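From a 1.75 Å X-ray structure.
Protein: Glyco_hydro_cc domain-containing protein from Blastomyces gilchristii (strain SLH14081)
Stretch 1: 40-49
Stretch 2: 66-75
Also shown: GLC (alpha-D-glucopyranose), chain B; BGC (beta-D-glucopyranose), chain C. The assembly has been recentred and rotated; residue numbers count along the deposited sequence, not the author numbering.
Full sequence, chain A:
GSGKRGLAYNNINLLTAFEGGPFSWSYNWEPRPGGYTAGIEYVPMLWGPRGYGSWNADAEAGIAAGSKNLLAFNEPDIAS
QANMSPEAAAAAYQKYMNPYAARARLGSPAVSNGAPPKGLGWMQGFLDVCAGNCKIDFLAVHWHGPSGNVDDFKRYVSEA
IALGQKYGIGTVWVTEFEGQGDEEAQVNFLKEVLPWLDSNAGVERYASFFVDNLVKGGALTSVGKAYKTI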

ATOM      1  N   ILE A  40       8.221 -13.435  -5.610  1.00 33.64           N
ATOM      2  CA  ILE A  40       7.617 -12.213  -4.983  1.00 34.10           C
ATOM      3  C   ILE A  40       6.280 -12.542  -4.347  1.00 34.09           C
ATOM      4  O   ILE A  40       5.535 -13.367  -4.903  1.00 33.71           O
ATOM      5  CB  ILE A  40       7.559 -11.017  -5.930  1.00 35.91           C
ATOM      6  CG1 ILE A  40       7.008 -11.385  -7.292  1.00 37.88           C
ATOM      7  CG2 ILE A  40       8.912 -10.297  -6.041  1.00 34.32           C
ATOM      8  CD1 ILE A  40       6.991 -10.218  -8.208  1.00 39.82           C
ATOM      9  N   GLU A  41       6.086 -11.988  -3.150  1.00 31.42           N
ATOM     10  CA  GLU A  41       4.932 -12.257  -2.272  1.00 33.64           C
ATOM     11  C   GLU A  41       3.810 -11.387  -2.815  1.00 31.53           C
ATOM     12  O   GLU A  41       3.959 -10.191  -2.767  1.00 28.34           O
ATOM     13  CB  GLU A  41       5.204 -11.888  -0.821  1.00 35.71           C
ATOM     14  CG  GLU A  41       3.998 -12.129   0.067  1.00 39.11           C
ATOM     15  CD  GLU A  41       4.139 -11.569   1.467  1.00 43.46           C
ATOM     16  OE1 GLU A  41       5.284 -11.578   1.961  1.00 48.31           O
ATOM     17  OE2 GLU A  41       3.101 -11.145   2.052  1.00 52.34           O
ATOM     18  N   TYR A  42       2.765 -12.007  -3.350  1.00 30.76           N
ATOM     19  CA  TYR A  42       1.497 -11.299  -3.646  1.00 29.42           C
ATOM     20  C   TYR A  42       0.780 -11.024  -2.318  1.00 29.52           C
ATOM     21  O   TYR A  42       0.716 -11.890  -1.388  1.00 30.06           O
ATOM     22  CB  TYR A  42       0.609 -12.125  -4.576  1.00 29.89           C
ATOM     23  CG  TYR A  42      -0.763 -11.552  -4.733  1.00 28.63           C
ATOM     24  CD1 TYR A  42      -0.931 -10.358  -5.417  1.00 27.17           C
ATOM     25  CD2 TYR A  42      -1.867 -12.155  -4.149  1.00 28.61           C
ATOM     26  CE1 TYR A  42      -2.179  -9.804  -5.580  1.00 26.88           C
ATOM     27  CE2 TYR A  42      -3.125 -11.599  -4.308  1.00 28.43           C
ATOM     28  CZ  TYR A  42      -3.262 -10.400  -4.993  1.00 26.95           C
ATOM     29  OH  TYR A  42      -4.465  -9.807  -5.152  1.00 26.83           O
ATOM     30  N   VAL A  43       0.202  -9.825  -2.210  1.00 27.08           N
ATOM     31  CA  VAL A  43      -0.571  -9.442  -1.009  1.00 26.38           C
ATOM     32  C   VAL A  43      -2.011  -9.187  -1.436  1.00 26.64           C
ATOM     33  O   VAL A  43      -2.310  -8.216  -2.115  1.00 25.73           O
ATOM     34  CB  VAL A  43       0.039  -8.216  -0.307  1.00 25.17           C
ATOM     35  CG1 VAL A  43      -0.770  -7.866   0.924  1.00 24.98           C
ATOM     36  CG2 VAL A  43       1.488  -8.461   0.037  1.00 26.06           C
ATOM     37  N   PRO A  44      -2.970 -10.042  -1.015  1.00 26.16           N
ATOM     38  CA  PRO A  44      -4.375  -9.784  -1.320  1.00 26.02           C
ATOM     39  C   PRO A  44      -4.880  -8.503  -0.654  1.00 24.35           C
ATOM     40  O   PRO A  44      -4.376  -8.160   0.423  1.00 24.98           O
ATOM     41  CB  PRO A  44      -5.087 -11.031  -0.764  1.00 26.87           C
ATOM     42  CG  PRO A  44      -4.002 -12.061  -0.709  1.00 28.43           C
ATOM     43  CD  PRO A  44      -2.747 -11.305  -0.334  1.00 27.93           C
ATOM     44  N   MET A  45      -5.796  -7.812  -1.348  1.00 24.73           N
ATOM     45  CA  MET A  45      -6.510  -6.631  -0.802  1.00 23.23           C
ATOM     46  C   MET A  45      -8.022  -6.855  -0.750  1.00 23.80           C
ATOM     47  O   MET A  45      -8.628  -7.230  -1.746  1.00 25.62           O
ATOM     48  CB  MET A  45      -6.159  -5.368  -1.580  1.00 22.28           C
ATOM     49  CG  MET A  45      -7.088  -4.209  -1.203  1.00 21.92           C
ATOM     50  SD  MET A  45      -6.728  -2.682  -2.073  1.00 22.48           S
ATOM     51  CE  MET A  45      -5.436  -1.975  -1.064  1.00 20.30           C
ATOM     52  N   LEU A  46      -8.588  -6.582   0.421  1.00 24.71           N
ATOM     53  CA  LEU A  46     -10.028  -6.262   0.604  1.00 25.48           C
ATOM     54  C   LEU A  46     -10.245  -4.777   0.298  1.00 23.80           C
ATOM     55  O   LEU A  46      -9.968  -3.978   1.127  1.00 23.71           O
ATOM     56  CB  LEU A  46     -10.444  -6.605   2.035  1.00 27.17           C
ATOM     57  CG  LEU A  46     -11.930  -6.395   2.316  1.00 26.36           C
ATOM     58  CD1 LEU A  46     -12.736  -6.975   1.175  1.00 26.93           C
ATOM     59  CD2 LEU A  46     -12.347  -7.016   3.668  1.00 27.30           C
ATOM     60  N   TRP A  47     -10.655  -4.464  -0.917  1.00 23.41           N
ATOM     61  CA  TRP A  47     -10.661  -3.087  -1.480  1.00 24.21           C
ATOM     62  C   TRP A  47     -11.709  -2.229  -0.774  1.00 24.50           C
ATOM     63  O   TRP A  47     -11.478  -1.030  -0.601  1.00 25.64           O
ATOM     64  CB  TRP A  47     -10.933  -3.193  -2.974  1.00 25.52           C
ATOM     65  CG  TRP A  47     -10.865  -1.889  -3.691  1.00 26.68           C
ATOM     66  CD1 TRP A  47      -9.776  -1.337  -4.297  1.00 25.78           C
ATOM     67  CD2 TRP A  47     -11.931  -0.933  -3.812  1.00 27.63           C
ATOM     68  NE1 TRP A  47     -10.112  -0.148  -4.873  1.00 27.13           N
ATOM     69  CE2 TRP A  47     -11.415   0.146  -4.549  1.00 27.40           C
ATOM     70  CE3 TRP A  47     -13.274  -0.895  -3.399  1.00 29.18           C
ATOM     71  CZ2 TRP A  47     -12.213   1.249  -4.887  1.00 29.28           C
ATOM     72  CZ3 TRP A  47     -14.051   0.200  -3.720  1.00 30.00           C
ATOM     73  CH2 TRP A  47     -13.519   1.256  -4.450  1.00 29.17           C
ATOM     74  N   GLY A  48     -12.848  -2.847  -0.516  1.00 26.94           N
ATOM     75  CA  GLY A  48     -14.069  -2.210   0.003  1.00 28.41           C
ATOM     76  C   GLY A  48     -15.235  -3.195  -0.000  1.00 31.41           C
ATOM     77  O   GLY A  48     -15.123  -4.360  -0.409  1.00 28.51           O
ATOM     78  N   PRO A  49     -16.440  -2.690   0.351  1.00 31.79           N
ATOM     79  CA  PRO A  49     -17.639  -3.522   0.414  1.00 34.77           C
ATOM     80  C   PRO A  49     -17.917  -4.439  -0.783  1.00 36.65           C
ATOM     81  O   PRO A  49     -18.491  -5.516  -0.585  1.00 40.10           O
ATOM     82  CB  PRO A  49     -18.764  -2.484   0.452  1.00 34.02           C
ATOM     83  CG  PRO A  49     -18.131  -1.233   1.006  1.00 33.54           C
ATOM     84  CD  PRO A  49     -16.680  -1.265   0.568  1.00 33.12           C
ATOM     85  N   GLY A  66       0.621 -19.065   0.553  1.00 44.71           N
ATOM     86  CA  GLY A  66       1.773 -18.680   1.412  1.00 46.01           C
ATOM     87  C   GLY A  66       1.906 -17.168   1.632  1.00 45.33           C
ATOM     88  O   GLY A  66       2.964 -16.694   2.145  1.00 44.10           O
ATOM     89  N   SER A  67       0.871 -16.416   1.280  1.00 46.99           N
ATOM     90  CA  SER A  67       0.810 -14.944   1.466  1.00 45.03           C
ATOM     91  C   SER A  67       0.883 -14.672   2.967  1.00 43.22           C
ATOM     92  O   SER A  67       0.135 -15.331   3.721  1.00 46.51           O
ATOM     93  CB  SER A  67      -0.433 -14.377   0.841  1.00 47.34           C
ATOM     94  OG  SER A  67      -0.368 -14.438  -0.586  1.00 49.42           O
ATOM     95  N   LYS A  68       1.818 -13.833   3.392  1.00 39.67           N
ATOM     96  CA  LYS A  68       2.057 -13.548   4.826  1.00 37.66           C
ATOM     97  C   LYS A  68       1.182 -12.373   5.279  1.00 34.30           C
ATOM     98  O   LYS A  68       1.186 -12.053   6.465  1.00 32.81           O
ATOM     99  CB  LYS A  68       3.548 -13.289   5.025  1.00 40.16           C
ATOM    100  CG  LYS A  68       4.417 -14.435   4.504  1.00 42.03           C
ATOM    101  CD  LYS A  68       5.868 -14.106   4.323  1.00 43.81           C
ATOM    102  CE  LYS A  68       6.710 -14.464   5.530  1.00 47.29           C
ATOM    103  NZ  LYS A  68       8.063 -14.900   5.113  1.00 50.85           N
ATOM    104  N   ASN A  69       0.544 -11.688   4.346  1.00 31.66           N
ATOM    105  CA  ASN A  69       0.034 -10.324   4.621  1.00 30.45           C
ATOM    106  C   ASN A  69      -1.295 -10.135   3.905  1.00 27.68           C
ATOM    107  O   ASN A  69      -1.487 -10.695   2.845  1.00 26.32           O
ATOM    108  CB  ASN A  69       0.994  -9.218   4.160  1.00 29.66           C
ATOM    109  CG  ASN A  69       2.279  -9.144   4.946  1.00 28.98           C
ATOM    110  OD1 ASN A  69       2.274  -8.695   6.068  1.00 29.80           O
ATOM    111  ND2 ASN A  69       3.386  -9.633   4.386  1.00 32.00           N
ATOM    112  N   LEU A  70      -2.188  -9.347   4.499  1.00 27.50           N
ATOM    113  CA  LEU A  70      -3.463  -8.991   3.860  1.00 25.42           C
ATOM    114  C   LEU A  70      -3.661  -7.485   4.020  1.00 24.16           C
ATOM    115  O   LEU A  70      -3.440  -6.971   5.148  1.00 24.46           O
ATOM    116  CB  LEU A  70      -4.637  -9.701   4.524  1.00 27.69           C
ATOM    117  CG  LEU A  70      -4.619 -11.224   4.471  1.00 29.31           C
ATOM    118  CD1 LEU A  70      -5.719 -11.780   5.352  1.00 30.77           C
ATOM    119  CD2 LEU A  70      -4.756 -11.714   3.047  1.00 28.96           C
ATOM    120  N   LEU A  71      -4.201  -6.848   2.995  1.00 23.82           N
ATOM    121  CA  LEU A  71      -4.501  -5.373   3.031  1.00 22.86           C
ATOM    122  C   LEU A  71      -6.015  -5.122   3.078  1.00 22.19           C
ATOM    123  O   LEU A  71      -6.788  -5.804   2.352  1.00 24.02           O
ATOM    124  CB  LEU A  71      -3.960  -4.644   1.799  1.00 23.03           C
ATOM    125  CG  LEU A  71      -2.457  -4.559   1.677  1.00 21.21           C
ATOM    126  CD1 LEU A  71      -2.058  -4.368   0.228  1.00 21.04           C
ATOM    127  CD2 LEU A  71      -1.831  -3.496   2.573  1.00 22.98           C
ATOM    128  N   ALA A  72      -6.397  -4.049   3.765  1.00 23.20           N
ATOM    129  CA  ALA A  72      -7.809  -3.650   3.884  1.00 22.69           C
ATOM    130  C   ALA A  72      -8.128  -2.546   2.872  1.00 23.65           C
ATOM    131  O   ALA A  72      -7.324  -2.340   1.948  1.00 21.15           O
ATOM    132  CB  ALA A  72      -8.087  -3.217   5.292  1.00 24.68           C
ATOM    133  N   PHE A  73      -9.231  -1.821   3.092  1.00 22.62           N
ATOM    134  CA  PHE A  73      -9.945  -1.023   2.075  1.00 24.38           C
ATOM    135  C   PHE A  73      -9.012   0.040   1.466  1.00 23.43           C
ATOM    136  O   PHE A  73      -8.115   0.591   2.110  1.00 25.11           O
ATOM    137  CB  PHE A  73     -11.209  -0.434   2.714  1.00 25.61           C
ATOM    138  CG  PHE A  73     -11.783  -1.340   3.793  1.00 27.74           C
ATOM    139  CD1 PHE A  73     -12.264  -2.609   3.483  1.00 29.77           C
ATOM    140  CD2 PHE A  73     -11.832  -0.925   5.124  1.00 27.59           C
ATOM    141  CE1 PHE A  73     -12.792  -3.452   4.458  1.00 29.93           C
ATOM    142  CE2 PHE A  73     -12.369  -1.770   6.108  1.00 28.81           C
ATOM    143  CZ  PHE A  73     -12.823  -3.032   5.774  1.00 29.92           C
ATOM    144  N   ASN A  74      -9.251   0.306   0.195  1.00 22.17           N
ATOM    145  CA  ASN A  74      -8.522   1.348  -0.588  1.00 22.25           C
ATOM    146  C   ASN A  74      -9.162   2.730  -0.441  1.00 21.34           C
ATOM    147  O   ASN A  74     -10.137   2.997  -1.144  1.00 23.30           O
ATOM    148  CB  ASN A  74      -8.473   0.977  -2.047  1.00 22.18           C
ATOM    149  CG  ASN A  74      -7.390   1.761  -2.738  1.00 21.80           C
ATOM    150  OD1 ASN A  74      -6.231   1.662  -2.383  1.00 22.77           O
ATOM    151  ND2 ASN A  74      -7.796   2.602  -3.666  1.00 22.35           N
ATOM    152  N   GLU A  75      -8.512   3.619   0.275  1.00 21.98           N
ATOM    153  CA  GLU A  75      -8.966   5.062   0.297  1.00 23.33           C
ATOM    154  C   GLU A  75     -10.444   5.127   0.689  1.00 26.31           C
ATOM    155  O   GLU A  75     -11.318   5.648  -0.036  1.00 27.41           O
ATOM    156  CB  GLU A  75      -8.655   5.787  -1.018  1.00 22.86           C
ATOM    157  CG  GLU A  75      -7.172   6.105  -1.172  1.00 22.60           C
ATOM    158  CD  GLU A  75      -6.798   6.996  -2.326  1.00 23.58           C
ATOM    159  OE1 GLU A  75      -7.747   7.488  -3.001  1.00 25.10           O
ATOM    160  OE2 GLU A  75      -5.556   7.260  -2.450  1.00 23.88           O
TER
HETATM  161  C1  GLC B   1      -5.397   6.701  -5.871  1.00 34.76           C
HETATM  162  C2  GLC B   1      -6.343   5.497  -5.997  1.00 33.11           C
HETATM  163  C3  GLC B   1      -6.515   5.083  -7.459  1.00 34.24           C
HETATM  164  C4  GLC B   1      -6.892   6.330  -8.305  1.00 35.59           C
HETATM  165  C5  GLC B   1      -5.969   7.490  -8.045  1.00 36.51           C
HETATM  166  C6  GLC B   1      -6.278   8.781  -8.831  1.00 37.79           C
HETATM  167  O1  GLC B   1      -4.087   6.462  -6.408  1.00 36.12           O
HETATM  168  O2  GLC B   1      -5.964   4.300  -5.275  1.00 29.84           O
HETATM  169  O3  GLC B   1      -7.495   4.048  -7.537  1.00 32.54           O
HETATM  170  O4  GLC B   1      -6.718   6.017  -9.646  1.00 40.04           O
HETATM  171  O5  GLC B   1      -6.011   7.764  -6.644  1.00 37.03           O
HETATM  172  O6  GLC B   1      -7.669   8.808  -8.968  1.00 39.32           O
HETATM  173  C2  BGC C   2      -8.223   1.865  -8.087  1.00 32.24           C
HETATM  174  C3  BGC C   2      -7.854   0.448  -8.414  1.00 31.29           C
HETATM  175  C4  BGC C   2      -6.896   0.516  -9.583  1.00 32.53           C
HETATM  176  C5  BGC C   2      -5.700   1.430  -9.242  1.00 32.95           C
HETATM  177  C6  BGC C   2      -4.641   1.740 -10.309  1.00 32.46           C
HETATM  178  C1  BGC C   2      -7.031   2.747  -7.839  1.00 30.92           C
HETATM  179  O2  BGC C   2      -8.996   1.774  -6.884  1.00 31.17           O
HETATM  180  O3  BGC C   2      -9.007  -0.426  -8.609  1.00 31.85           O
HETATM  181  O4  BGC C   2      -6.575  -0.854  -9.820  1.00 32.34           O
HETATM  182  O5  BGC C   2      -6.104   2.768  -8.932  1.00 33.17           O
HETATM  183  O6  BGC C   2      -5.352   2.153 -11.509  1.00 35.20           O
HETATM  184  O   HOH W   1       2.350 -15.014  -2.411  1.00 35.35           O

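At the apolar centre of the contact, which buries 790 Å² between two stretches whose end-to-end directions lie 35° apart, is Leu71, whose CA-to-CB bond points toward the other stretch. Its CG packs 3.8 Å from Val43 CG1, and its CB lies 4.1 Å from Met45 CB, so Leu71 is met by Val43 and Met45 while the intervening Pro44 packs elsewhere: Pro44 CG touches Leu70 CD2 at 3.8 Å. Farther along, Leu46 CD2 reaches the Phe73 ring, 3.7 Å from CE1. Along Val43 to Leu46 the side chains alternate, Val43 and Met45 to Leu71, Pro44 and Leu46 to Leu70 and Phe73; the other stretch breaks the alternation after Leu71.

The backbones hold this packing in register. Leu71 N donates to Pro44 O (2.9 Å, 164°), and Leu46 N donates to Leu71 O (2.8 Å, 151°); Leu71 thus uses both its amide and its carbonyl on the residues flanking Met45, forming a single beta bridge with CA of Met45 and CA of Leu71 4.5 Å apart. Leu71 O also receives a CA-H...O contact from Met45 CA at 3.3 Å. The bridge is not extended: Leu46 O comes within 3.0 Å of Phe73 N, but the angle is too poor for a hydrogen bond, and the carbonyl instead meets Phe73 CA at 3.1 Å. Beyond it Asn74 N donates to Trp47 O (2.7 Å, 161°).

At this end the contact meets the sugars. Trp47 starts with its CA-to-CB bond pointing away, yet its indole comes nearer, and Asn74 CB sits over the ring face, 3.7 Å from the centroid of the five-membered ring in a CH-pi contact. The two side chains each also bind a glucose: Trp47 NE1 donates to BGC O2 at 3.0 Å, and Asn74 ND2 donates to GLC O2 at 3.0 Å.

The opposite end is polar. Ser67 OG donates to Tyr42 O at 2.9 Å, and water 1 accepts from Tyr42 N (3.2 Å) while giving a weak hydrogen bond to Ser67 OG (3.3 Å). Glu41, whose CA-to-CB bond points toward the other stretch and whose chi1 and chi2 are both t, collects two donors on one oxygen: Asn69 ND2 reaches Glu41 OE2 at 2.8 Å and 161°, whereas the bond from Lys68 N to Glu41 OE2 is weak at 3.3 Å and 141°. Asn69 O, covered by Val43 CG1 and Pro44 CD at 3.5 Å each, is buried without a polar partner.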